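Local coordinates for protein choloylglycine hydrolase (Clostridium perfringens, PDB 2BJF) that hydrolyses the amide bond of glycine- and taurine-conjugated bile salts, releasing free bile acids, and also acts as a bile acid N-acyltransferase, at residues T3-L7 against V232-R236. Numbering follows the deposited sequence.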
ATOM      1  N   THR A   3      -4.126  19.624  -8.460  1.00 11.97           N
ATOM      2  CA  THR A   3      -5.259  18.745  -8.720  1.00 11.70           C
ATOM      3  C   THR A   3      -6.416  19.555  -9.290  1.00 11.64           C
ATOM      4  O   THR A   3      -6.874  20.514  -8.670  1.00 11.92           O
ATOM      5  CB  THR A   3      -5.717  17.993  -7.448  1.00 11.76           C
ATOM      6  OG1 THR A   3      -4.596  17.332  -6.846  1.00 11.06           O
ATOM      7  CG2 THR A   3      -6.786  16.962  -7.786  1.00 11.67           C
ATOM      8  N   GLY A   4      -6.867  19.165 -10.480  1.00 11.43           N
ATOM      9  CA  GLY A   4      -8.029  19.773 -11.120  1.00 11.24           C
ATOM     10  C   GLY A   4      -9.270  18.933 -10.885  1.00 11.13           C
ATOM     11  O   GLY A   4      -9.190  17.705 -10.806  1.00 11.24           O
ATOM     12  N   LEU A   5     -10.417  19.599 -10.775  1.00 11.05           N
ATOM     13  CA  LEU A   5     -11.680  18.929 -10.469  1.00 11.06           C
ATOM     14  C   LEU A   5     -12.862  19.600 -11.161  1.00 11.13           C
ATOM     15  O   LEU A   5     -12.984  20.828 -11.151  1.00 11.02           O
ATOM     16  CB  LEU A   5     -11.916  18.894  -8.950  1.00 11.01           C
ATOM     17  CG  LEU A   5     -13.230  18.324  -8.398  1.00 10.90           C
ATOM     18  CD1 LEU A   5     -13.396  16.844  -8.733  1.00 10.88           C
ATOM     19  CD2 LEU A   5     -13.328  18.545  -6.894  1.00 10.98           C
ATOM     20  N   ALA A   6     -13.721  18.781 -11.762  1.00 11.39           N
ATOM     21  CA  ALA A   6     -15.003  19.238 -12.296  1.00 11.78           C
ATOM     22  C   ALA A   6     -16.130  18.492 -11.591  1.00 12.15           C
ATOM     23  O   ALA A   6     -16.084  17.269 -11.456  1.00 12.14           O
ATOM     24  CB  ALA A   6     -15.069  19.021 -13.800  1.00 11.81           C
ATOM     25  N   LEU A   7     -17.140  19.234 -11.142  1.00 12.71           N
ATOM     26  CA  LEU A   7     -18.210  18.665 -10.327  1.00 13.45           C
ATOM     27  C   LEU A   7     -19.534  19.382 -10.580  1.00 13.82           C
ATOM     28  O   LEU A   7     -19.592  20.612 -10.553  1.00 14.24           O
ATOM     29  CB  LEU A   7     -17.825  18.760  -8.844  1.00 13.51           C
ATOM     30  CG  LEU A   7     -18.498  17.892  -7.780  1.00 13.93           C
ATOM     31  CD1 LEU A   7     -18.178  16.412  -7.970  1.00 14.05           C
ATOM     32  CD2 LEU A   7     -18.053  18.357  -6.403  1.00 13.49           C
ATOM     33  N   VAL A 232      -8.651  11.519  -5.714  1.00  9.80           N
ATOM     34  CA  VAL A 232      -9.669  12.470  -6.173  1.00 10.04           C
ATOM     35  C   VAL A 232     -10.690  11.808  -7.112  1.00  9.93           C
ATOM     36  O   VAL A 232     -11.881  12.114  -7.051  1.00 10.06           O
ATOM     37  CB  VAL A 232      -9.044  13.775  -6.766  1.00 10.06           C
ATOM     38  CG1 VAL A 232      -8.289  13.513  -8.064  1.00 10.30           C
ATOM     39  CG2 VAL A 232     -10.101  14.852  -6.956  1.00 10.97           C
ATOM     40  N   ALA A 233     -10.226  10.882  -7.950  1.00 10.04           N
ATOM     41  CA  ALA A 233     -11.114  10.173  -8.873  1.00 10.02           C
ATOM     42  C   ALA A 233     -12.189   9.377  -8.131  1.00 10.07           C
ATOM     43  O   ALA A 233     -13.369   9.439  -8.483  1.00 10.04           O
ATOM     44  CB  ALA A 233     -10.314   9.263  -9.791  1.00 10.03           C
ATOM     45  N   PHE A 234     -11.778   8.645  -7.098  1.00 10.28           N
ATOM     46  CA  PHE A 234     -12.707   7.810  -6.342  1.00 10.36           C
ATOM     47  C   PHE A 234     -13.559   8.584  -5.331  1.00 10.51           C
ATOM     48  O   PHE A 234     -14.725   8.251  -5.133  1.00 10.40           O
ATOM     49  CB  PHE A 234     -11.978   6.629  -5.689  1.00 10.39           C
ATOM     50  CG  PHE A 234     -11.637   5.529  -6.656  1.00 10.46           C
ATOM     51  CD1 PHE A 234     -12.574   4.546  -6.973  1.00 10.87           C
ATOM     52  CD2 PHE A 234     -10.389   5.486  -7.269  1.00 10.69           C
ATOM     53  CE1 PHE A 234     -12.267   3.526  -7.880  1.00 11.33           C
ATOM     54  CE2 PHE A 234     -10.070   4.472  -8.177  1.00 11.01           C
ATOM     55  CZ  PHE A 234     -11.013   3.490  -8.483  1.00 11.35           C
ATOM     56  N   LEU A 235     -12.988   9.618  -4.710  1.00 10.80           N
ATOM     57  CA  LEU A 235     -13.760  10.488  -3.814  1.00 11.07           C
ATOM     58  C   LEU A 235     -14.882  11.197  -4.570  1.00 11.00           C
ATOM     59  O   LEU A 235     -15.997  11.327  -4.061  1.00 11.08           O
ATOM     60  CB  LEU A 235     -12.865  11.521  -3.121  1.00 11.25           C
ATOM     61  CG  LEU A 235     -11.841  11.049  -2.087  1.00 12.14           C
ATOM     62  CD1 LEU A 235     -11.072  12.245  -1.579  1.00 13.11           C
ATOM     63  CD2 LEU A 235     -12.481  10.303  -0.930  1.00 13.45           C
ATOM     64  N   ARG A 236     -14.575  11.651  -5.784  1.00 11.08           N
ATOM     65  CA  ARG A 236     -15.561  12.283  -6.658  1.00 11.19           C
ATOM     66  C   ARG A 236     -16.649  11.287  -7.055  1.00 11.20           C
ATOM     67  O   ARG A 236     -17.840  11.584  -6.944  1.00 11.20           O
ATOM     68  CB  ARG A 236     -14.879  12.854  -7.905  1.00 11.16           C
ATOM     69  CG  ARG A 236     -15.817  13.524  -8.895  1.00 11.65           C
ATOM     70  CD  ARG A 236     -15.100  13.840 -10.195  1.00 11.76           C
ATOM     71  NE  ARG A 236     -15.968  14.562 -11.121  1.00 11.98           N
ATOM     72  CZ  ARG A 236     -16.743  13.989 -12.037  1.00 12.97           C
ATOM     73  NH1 ARG A 236     -16.763  12.667 -12.173  1.00 13.00           N
ATOM     74  NH2 ARG A 236     -17.500  14.740 -12.826  1.00 13.49           N
TER
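Segment 3-7 of strand 3-8, which directly follows Cys2, the inferred N-terminal nucleophile, packs against segment 232-236 of helix 225-243. The two short segments run nearly parallel, their axes at 19° and 10.3 Å apart at closest approach, the layering of helix on sheet expected in the sandwich of an Ntn-hydrolase. Apolar contacts make up much of the interface. Val232 points at the strand: its CG1 lies 3.8 Å from CG2 of Thr3, and its CG2 sits 4.2 Å from CD1 of Leu5. One helical turn on, the extended aliphatic part of Arg236 takes over, with CD 3.8 Å from Leu5 CD1 and CG 3.8 Å from Leu7 CD1. Leu5 therefore touches both helix residues, while Phe234, out of reach of the strand, meets Phe200 of a neighbouring subunit edge-to-face. Helix 249-257 adds Ile255, which packs on both Leu5 and Val232.

The polar part is a single acceptor approached by two donors. Arg236 NE gives a short, well-directed hydrogen bond to Ala6 O (2.7 Å, 163°), and Arg236 NH2 adds a weak one to the same oxygen (3.2 Å, 133°). The backbone of Ala6 also hydrogen-bonds to Gly171, just before strand 172-173, an outermost strand of this sheet within the chain. Arg236 thus works in two ways, its methylenes packing on leucines and its guanidinium tying the helix to the backbone of the strand that directly follows Cys2.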